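Local coordinates for protein thiosulfate reductase (Thermus thermophilus, PDB 2VPZ) that probably catalyses a sulfur-compound redox reaction, working with a molybdenum centre, two bound molybdopterin guanine dinucleotides and a [4Fe-4S] cluster, at residues A30-A34 with Q35-S39; L260-A263 with W264-V267; A309-I312 with R313-R317. All blocks are in the same frame, centred on the assembly; numbering follows the deposited sequence.

Contacts 2 and 3 belong together, and contact 1 stands far off. Contact 2 (260-267) and contact 3 (309-317) are stretches of helices 257-270 and 309-320; the centres of the two contacts lie about 10 Å apart. Trp-264 joins them: its NE1 approaches Ile-312 O at 2.8 Å, a weak hydrogen bond, and its ring packs on Val-315 and Ala-316. Contact 1 (30-39) is a surface turn leading into strand 38-43, its centre about 59 Å from that of contact 2. None of the three lies at an annotated site. The side chain of Leu-260 is about 8 Å from a bound molybdopterin guanine dinucleotide, and that of Val-315 is about 13 Å away from one.

Contact 1: residues A30-A34 with Q35-S39; sequences APWYA and QEVKS
Trp-32 and Val-37 meet where the turn 32-35 leads into the strand. From CB, the Trp-32 side chain carries CG between the backbone N and the carbonyl carbon (chi1 73°), which puts the six-membered ring beside Val-37. One face of the indole is covered by CB of Tyr-33. CZ3 and CE3 reach Val-37 CG2, with CZ3 at 3.9 Å. The methyl lies at the ring edge, near its plane. NE1 bonds to the backbone of another protein chain. The Tyr-63 ring meets the indole with planes at about 5°. The backbone N of Trp-32 bonds to an acidic side chain of that other chain.

Gln-35 closes the turn weakly. Its N reaches Trp-32 O at 3.2 Å, with a bent N-H...O angle of 132°. Its CB rests on Trp-32 O at 3.2 Å. Gln-35 OE1 comes within 3.4 Å of Pro-31 O, and both are acceptors. After the turn, Lys-38 pairs by backbone hydrogen bonds with Ala-57, on antiparallel strand 52-57. The chemistry implies a turn held by two weak backbone bonds, Gln-35 N to Trp-32 O and Ala-34 N to Pro-31 O, and one apolar touch, with the polar edge of the indole committed to another subunit.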
loop_
_atom_site.group_PDB
_atom_site.type_symbol
_atom_site.label_atom_id
_atom_site.label_comp_id
_atom_site.label_asym_id
_atom_site.label_seq_id
_atom_site.Cartn_x
_atom_site.Cartn_y
_atom_site.Cartn_z
ATOM N N ALA A 30 42.908 4.363 -10.954
ATOM C CA ALA A 30 42.431 2.949 -10.942
ATOM C C ALA A 30 41.088 2.760 -11.716
ATOM O O ALA A 30 41.015 1.872 -12.568
ATOM C CB ALA A 30 42.346 2.430 -9.480
ATOM N N PRO A 31 40.020 3.571 -11.442
ATOM C CA PRO A 31 38.762 3.359 -12.216
ATOM C C PRO A 31 39.000 3.526 -13.759
ATOM O O PRO A 31 39.793 4.389 -14.132
ATOM C CB PRO A 31 37.803 4.440 -11.707
ATOM C CG PRO A 31 38.395 4.940 -10.405
ATOM C CD PRO A 31 39.895 4.669 -10.472
ATOM N N TRP A 32 38.330 2.754 -14.633
ATOM C CA TRP A 32 38.527 2.899 -16.089
ATOM C C TRP A 32 38.136 4.316 -16.656
ATOM O O TRP A 32 38.890 4.899 -17.437
ATOM C CB TRP A 32 37.787 1.796 -16.922
ATOM C CG TRP A 32 36.259 1.939 -16.989
ATOM C CD1 TRP A 32 35.345 1.467 -16.086
ATOM C CD2 TRP A 32 35.499 2.759 -17.924
ATOM N NE1 TRP A 32 34.082 1.933 -16.396
ATOM C CE2 TRP A 32 34.146 2.723 -17.513
ATOM C CE3 TRP A 32 35.841 3.520 -19.065
ATOM C CZ2 TRP A 32 33.116 3.422 -18.201
ATOM C CZ3 TRP A 32 34.822 4.218 -19.757
ATOM C CH2 TRP A 32 33.473 4.154 -19.318
ATOM N N TYR A 33 37.015 4.909 -16.232
ATOM C CA TYR A 33 36.563 6.229 -16.713
ATOM C C TYR A 33 37.446 7.458 -16.310
ATOM O O TYR A 33 37.269 8.560 -16.845
ATOM C CB TYR A 33 35.078 6.480 -16.308
ATOM C CG TYR A 33 34.817 6.276 -14.823
ATOM C CD1 TYR A 33 35.107 7.285 -13.896
ATOM C CD2 TYR A 33 34.374 5.045 -14.324
ATOM C CE1 TYR A 33 34.972 7.078 -12.508
ATOM C CE2 TYR A 33 34.240 4.825 -12.932
ATOM C CZ TYR A 33 34.538 5.843 -12.026
ATOM O OH TYR A 33 34.398 5.649 -10.677
ATOM N N ALA A 34 38.397 7.274 -15.385
ATOM C CA ALA A 34 39.305 8.367 -14.923
ATOM C C ALA A 34 40.610 8.296 -15.700
ATOM O O ALA A 34 41.412 9.257 -15.802
ATOM C CB ALA A 34 39.560 8.281 -13.409
ATOM N N GLN A 35 40.826 7.094 -16.229
ATOM C CA GLN A 35 41.943 6.743 -17.090
ATOM C C GLN A 35 41.494 7.236 -18.475
ATOM O O GLN A 35 40.296 7.362 -18.756
ATOM C CB GLN A 35 42.106 5.218 -17.184
ATOM C CG GLN A 35 43.462 4.632 -16.809
ATOM C CD GLN A 35 43.334 3.162 -16.414
ATOM O OE1 GLN A 35 42.507 2.815 -15.562
ATOM N NE2 GLN A 35 44.144 2.286 -17.034
ATOM N N GLU A 36 42.493 7.488 -19.301
ATOM C CA GLU A 36 42.398 7.921 -20.714
ATOM C C GLU A 36 41.436 6.969 -21.495
ATOM O O GLU A 36 41.554 5.766 -21.300
ATOM C CB GLU A 36 43.797 7.743 -21.330
ATOM C CG GLU A 36 44.394 6.285 -21.131
ATOM C CD GLU A 36 45.414 6.106 -19.957
ATOM O OE1 GLU A 36 46.179 5.099 -19.988
ATOM O OE2 GLU A 36 45.448 6.937 -19.023
ATOM N N VAL A 37 40.512 7.453 -22.320
ATOM C CA VAL A 37 39.661 6.547 -23.129
ATOM C C VAL A 37 39.667 6.875 -24.657
ATOM O O VAL A 37 40.138 7.947 -25.069
ATOM C CB VAL A 37 38.084 6.525 -22.698
ATOM C CG1 VAL A 37 37.299 5.469 -23.542
ATOM C CG2 VAL A 37 37.907 6.211 -21.195
ATOM N N LYS A 38 39.230 5.925 -25.495
ATOM C CA LYS A 38 39.054 6.106 -26.943
ATOM C C LYS A 38 37.663 5.466 -27.235
ATOM O O LYS A 38 37.419 4.328 -26.849
ATOM C CB LYS A 38 40.099 5.375 -27.820
ATOM C CG LYS A 38 41.541 5.372 -27.325
ATOM C CD LYS A 38 42.247 6.723 -27.467
ATOM C CE LYS A 38 43.773 6.611 -27.248
ATOM N NZ LYS A 38 44.461 5.742 -28.271
ATOM N N SER A 39 36.744 6.215 -27.847
ATOM C CA SER A 39 35.436 5.665 -28.205
ATOM C C SER A 39 35.445 5.358 -29.718
ATOM O O SER A 39 36.359 5.771 -30.453
ATOM C CB SER A 39 34.275 6.640 -27.886
ATOM O OG SER A 39 34.108 6.910 -26.526
#

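Contact 2: residues L260-A263 with W264-V267; sequences LLLA and WIHV
Leu-260 and Trp-264, one helical turn apart, form the apolar centre. Leu-260 CD1 lies over the six-membered ring, 3.6 Å from its centroid and 22° off the normal, a CH-pi contact. Its nearest ring atom is Trp-264 CH2, at 3.3 Å. The second methyl, CD2, sits over the same face but toward the rim, 3.6 Å from Trp-264 CE2. Trp-264 has CG anti to its carbonyl carbon (chi1 -82°), which turns the indole back along the helix under both methyls.

Leu-261 CD2 adds a looser touch, 4.3 Å from Trp-264 CE3. Leu-262 CD2 lies 4.4 Å from Ile-265 CD1 on another side of the turn. Both pairs are i to i+3, while Leu-260 and Trp-264 are i to i+4, along helix 257-270 of the Molybdopterin oxidoreductase family region. Helix 309-320 packs against Leu-260, and its Val-315 and Ala-316 against the indole. Helix 341-354 covers Leu-261 and Ile-265. An alanine in place of Trp-264 would strip the indole from both Leu-260 methyls and is likely to open a gap toward Val-315 and Ala-316.

The backbone bonds come next. Ile-265 N reaches Leu-261 O at 3.0 Å, and His-266 N reaches Leu-262 O at 2.9 Å. Trp-264 N is shared between Leu-260 O and, weakly, Leu-261 O. Val-267 N bonds to Ala-263 O. Trp-264 NE1 bonds weakly to Ile-312 O. Farthest out, the partly exposed His-266 gives its ND1 to a hydrogen bond with Val-293 O, and its ring stacks on Tyr-270.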
loop_
_atom_site.group_PDB
_atom_site.type_symbol
_atom_site.label_atom_id
_atom_site.label_comp_id
_atom_site.label_asym_id
_atom_site.label_seq_id
_atom_site.Cartn_x
_atom_site.Cartn_y
_atom_site.Cartn_z
ATOM N N LEU A 260 -8.255 -21.779 -32.061
ATOM C CA LEU A 260 -8.595 -20.507 -31.410
ATOM C C LEU A 260 -8.522 -19.403 -32.524
ATOM O O LEU A 260 -9.387 -18.513 -32.603
ATOM C CB LEU A 260 -7.659 -20.238 -30.201
ATOM C CG LEU A 260 -7.804 -19.121 -29.146
ATOM C CD1 LEU A 260 -6.748 -18.027 -29.371
ATOM C CD2 LEU A 260 -9.230 -18.532 -29.156
ATOM N N LEU A 261 -7.531 -19.466 -33.407
ATOM C CA LEU A 261 -7.445 -18.493 -34.508
ATOM C C LEU A 261 -8.633 -18.676 -35.513
ATOM O O LEU A 261 -9.270 -17.697 -35.882
ATOM C CB LEU A 261 -6.070 -18.549 -35.211
ATOM C CG LEU A 261 -4.915 -17.957 -34.368
ATOM C CD1 LEU A 261 -3.552 -18.520 -34.819
ATOM C CD2 LEU A 261 -4.939 -16.418 -34.437
ATOM N N LEU A 262 -8.943 -19.908 -35.925
ATOM C CA LEU A 262 -10.085 -20.165 -36.838
ATOM C C LEU A 262 -11.449 -19.681 -36.260
ATOM O O LEU A 262 -12.277 -19.123 -36.994
ATOM C CB LEU A 262 -10.197 -21.664 -37.220
ATOM C CG LEU A 262 -9.054 -22.280 -38.045
ATOM C CD1 LEU A 262 -9.248 -23.791 -38.175
ATOM C CD2 LEU A 262 -8.968 -21.624 -39.433
ATOM N N ALA A 263 -11.672 -19.896 -34.961
ATOM C CA ALA A 263 -12.910 -19.475 -34.272
ATOM C C ALA A 263 -13.013 -17.940 -34.105
ATOM O O ALA A 263 -14.107 -17.395 -33.938
ATOM C CB ALA A 263 -13.068 -20.188 -32.886
ATOM N N TRP A 264 -11.882 -17.245 -34.122
ATOM C CA TRP A 264 -11.890 -15.787 -34.061
ATOM C C TRP A 264 -12.191 -15.283 -35.489
ATOM O O TRP A 264 -12.901 -14.289 -35.670
ATOM C CB TRP A 264 -10.560 -15.204 -33.556
ATOM C CG TRP A 264 -10.381 -15.187 -32.045
ATOM C CD1 TRP A 264 -11.358 -15.335 -31.087
ATOM C CD2 TRP A 264 -9.150 -15.004 -31.325
ATOM N NE1 TRP A 264 -10.802 -15.262 -29.830
ATOM C CE2 TRP A 264 -9.454 -15.058 -29.944
ATOM C CE3 TRP A 264 -7.819 -14.799 -31.717
ATOM C CZ2 TRP A 264 -8.463 -14.914 -28.943
ATOM C CZ3 TRP A 264 -6.828 -14.653 -30.732
ATOM C CH2 TRP A 264 -7.163 -14.713 -29.357
ATOM N N ILE A 265 -11.640 -15.960 -36.496
ATOM C CA ILE A 265 -11.869 -15.623 -37.918
ATOM C C ILE A 265 -13.400 -15.750 -38.124
ATOM O O ILE A 265 -14.048 -14.865 -38.688
ATOM C CB ILE A 265 -11.076 -16.604 -38.921
ATOM C CG1 ILE A 265 -9.625 -16.129 -39.139
ATOM C CG2 ILE A 265 -11.833 -16.700 -40.263
ATOM C CD1 ILE A 265 -8.667 -17.234 -39.684
ATOM N N HIS A 266 -13.963 -16.852 -37.639
ATOM C CA HIS A 266 -15.411 -17.094 -37.686
ATOM C C HIS A 266 -16.228 -15.964 -37.000
ATOM O O HIS A 266 -17.224 -15.502 -37.557
ATOM C CB HIS A 266 -15.799 -18.450 -37.019
ATOM C CG HIS A 266 -17.261 -18.717 -36.888
ATOM N ND1 HIS A 266 -17.870 -19.798 -37.473
ATOM C CD2 HIS A 266 -18.222 -18.063 -36.237
ATOM C CE1 HIS A 266 -19.156 -19.790 -37.199
ATOM N NE2 HIS A 266 -19.392 -18.738 -36.445
ATOM N N VAL A 267 -15.838 -15.521 -35.801
ATOM C CA VAL A 267 -16.603 -14.465 -35.120
ATOM C C VAL A 267 -16.575 -13.089 -35.844
ATOM O O VAL A 267 -17.590 -12.411 -35.906
ATOM C CB VAL A 267 -16.210 -14.282 -33.586
ATOM C CG1 VAL A 267 -17.017 -13.121 -32.956
ATOM C CG2 VAL A 267 -16.477 -15.591 -32.808
#

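Contact 3: residues A309-I312 with R313-R317; sequences AQVI and REVAR
Gln-310 and Glu-314 touch through their side chains, one turn apart. Glu-314 OE2 lies 3.2 Å from Gln-310 CG and 3.4 Å from Gln-310 CD. The Gln-310 chain has CG anti to the backbone N (chi1 -180°), and the bend at chi2 brings CD past Glu-314 OE2 as well. The side chains cross obliquely, amide and carboxylate planes 42° apart. The contact is van der Waals in kind: Gln-310 NE2 stays 3.8 Å from Glu-314 OE2.

The backbone bonds follow the i to i+4 pattern, the last of them weak. Glu-314 N reaches Gln-310 O at 2.8 Å with an almost straight N-H...O angle of 176°. Val-315 N reaches Val-311 O at 3.0 Å. Arg-313 N bonds to Ala-309 O, and Ala-316 N bonds weakly to Ile-312 O.

Apolar contact is slight. Val-311 CG1 and Val-315 CG2 are 4.4 Å apart.

The charged ends look elsewhere. Arg-313 NH2 forms a salt bridge with Glu-299, Glu-314 OE1 with Arg-248, and Arg-317 NH2 with Glu-271. Each charge of this helix segment therefore has a mate outside it. Arg-313 CG lies over one face of the Arg-317 guanidinium, offset toward its rim. Ile-312, Val-315 and Ala-316 pack on helix 257-270 instead.

This division, with polar side chains on one side and apolar ones against helix 257-270, helix 298-305 and strand 248-250, is typical of an amphipathic alpha-helix. Here it is the first turns of helix 309-320.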
loop_
_atom_site.group_PDB
_atom_site.type_symbol
_atom_site.label_atom_id
_atom_site.label_comp_id
_atom_site.label_asym_id
_atom_site.label_seq_id
_atom_site.Cartn_x
_atom_site.Cartn_y
_atom_site.Cartn_z
ATOM N N ALA A 309 -16.024 -20.693 -24.204
ATOM C CA ALA A 309 -16.564 -20.053 -25.416
ATOM C C ALA A 309 -16.880 -18.536 -25.303
ATOM O O ALA A 309 -16.752 -17.815 -26.297
ATOM C CB ALA A 309 -17.807 -20.825 -25.933
ATOM N N GLN A 310 -17.281 -18.061 -24.116
ATOM C CA GLN A 310 -17.596 -16.626 -23.858
ATOM C C GLN A 310 -16.304 -15.800 -24.024
ATOM O O GLN A 310 -16.282 -14.768 -24.730
ATOM C CB GLN A 310 -18.220 -16.411 -22.459
ATOM C CG GLN A 310 -18.599 -14.935 -22.089
ATOM C CD GLN A 310 -19.741 -14.311 -22.928
ATOM O OE1 GLN A 310 -19.654 -14.221 -24.164
ATOM N NE2 GLN A 310 -20.811 -13.866 -22.248
ATOM N N VAL A 311 -15.234 -16.267 -23.383
ATOM C CA VAL A 311 -13.914 -15.654 -23.496
ATOM C C VAL A 311 -13.501 -15.604 -24.993
ATOM O O VAL A 311 -13.092 -14.546 -25.461
ATOM C CB VAL A 311 -12.856 -16.440 -22.652
ATOM C CG1 VAL A 311 -11.433 -15.874 -22.891
ATOM C CG2 VAL A 311 -13.228 -16.366 -21.174
ATOM N N ILE A 312 -13.632 -16.691 -25.764
ATOM C CA ILE A 312 -13.255 -16.643 -27.199
ATOM C C ILE A 312 -13.993 -15.536 -28.003
ATOM O O ILE A 312 -13.391 -14.833 -28.830
ATOM C CB ILE A 312 -13.423 -18.037 -27.900
ATOM C CG1 ILE A 312 -12.550 -19.072 -27.167
ATOM C CG2 ILE A 312 -13.128 -17.894 -29.426
ATOM C CD1 ILE A 312 -12.521 -20.505 -27.706
ATOM N N ARG A 313 -15.284 -15.390 -27.724
ATOM C CA ARG A 313 -16.171 -14.364 -28.292
ATOM C C ARG A 313 -15.792 -12.931 -27.879
ATOM O O ARG A 313 -15.629 -12.044 -28.733
ATOM C CB ARG A 313 -17.615 -14.600 -27.871
ATOM C CG ARG A 313 -18.402 -15.244 -28.938
ATOM C CD ARG A 313 -19.882 -15.283 -28.721
ATOM N NE ARG A 313 -20.308 -16.449 -29.456
ATOM C CZ ARG A 313 -20.473 -17.648 -28.925
ATOM N NH1 ARG A 313 -20.286 -17.830 -27.625
ATOM N NH2 ARG A 313 -20.728 -18.679 -29.718
ATOM N N GLU A 314 -15.704 -12.710 -26.570
ATOM C CA GLU A 314 -15.323 -11.418 -25.980
ATOM C C GLU A 314 -13.982 -10.916 -26.552
ATOM O O GLU A 314 -13.869 -9.743 -26.927
ATOM C CB GLU A 314 -15.231 -11.518 -24.447
ATOM C CG GLU A 314 -16.487 -11.111 -23.661
ATOM C CD GLU A 314 -16.486 -11.544 -22.169
ATOM O OE1 GLU A 314 -15.434 -11.437 -21.485
ATOM O OE2 GLU A 314 -17.564 -11.976 -21.692
ATOM N N VAL A 315 -12.966 -11.770 -26.622
ATOM C CA VAL A 315 -11.693 -11.326 -27.186
ATOM C C VAL A 315 -11.825 -10.866 -28.657
ATOM O O VAL A 315 -11.267 -9.832 -29.004
ATOM C CB VAL A 315 -10.558 -12.410 -27.016
ATOM C CG1 VAL A 315 -9.253 -11.972 -27.752
ATOM C CG2 VAL A 315 -10.280 -12.604 -25.529
ATOM N N ALA A 316 -12.562 -11.564 -29.519
ATOM C CA ALA A 316 -12.710 -11.087 -30.905
ATOM C C ALA A 316 -13.515 -9.772 -31.020
ATOM O O ALA A 316 -13.221 -8.939 -31.884
ATOM C CB ALA A 316 -13.357 -12.160 -31.806
ATOM N N ARG A 317 -14.516 -9.581 -30.159
ATOM C CA ARG A 317 -15.344 -8.361 -30.152
ATOM C C ARG A 317 -14.537 -7.136 -29.754
ATOM O O ARG A 317 -14.595 -6.094 -30.419
ATOM C CB ARG A 317 -16.540 -8.489 -29.218
ATOM C CG ARG A 317 -17.673 -9.308 -29.785
ATOM C CD ARG A 317 -18.578 -9.798 -28.666
ATOM N NE ARG A 317 -19.613 -10.739 -29.081
ATOM C CZ ARG A 317 -20.471 -11.341 -28.264
ATOM N NH1 ARG A 317 -20.428 -11.105 -26.959
ATOM N NH2 ARG A 317 -21.383 -12.177 -28.753
#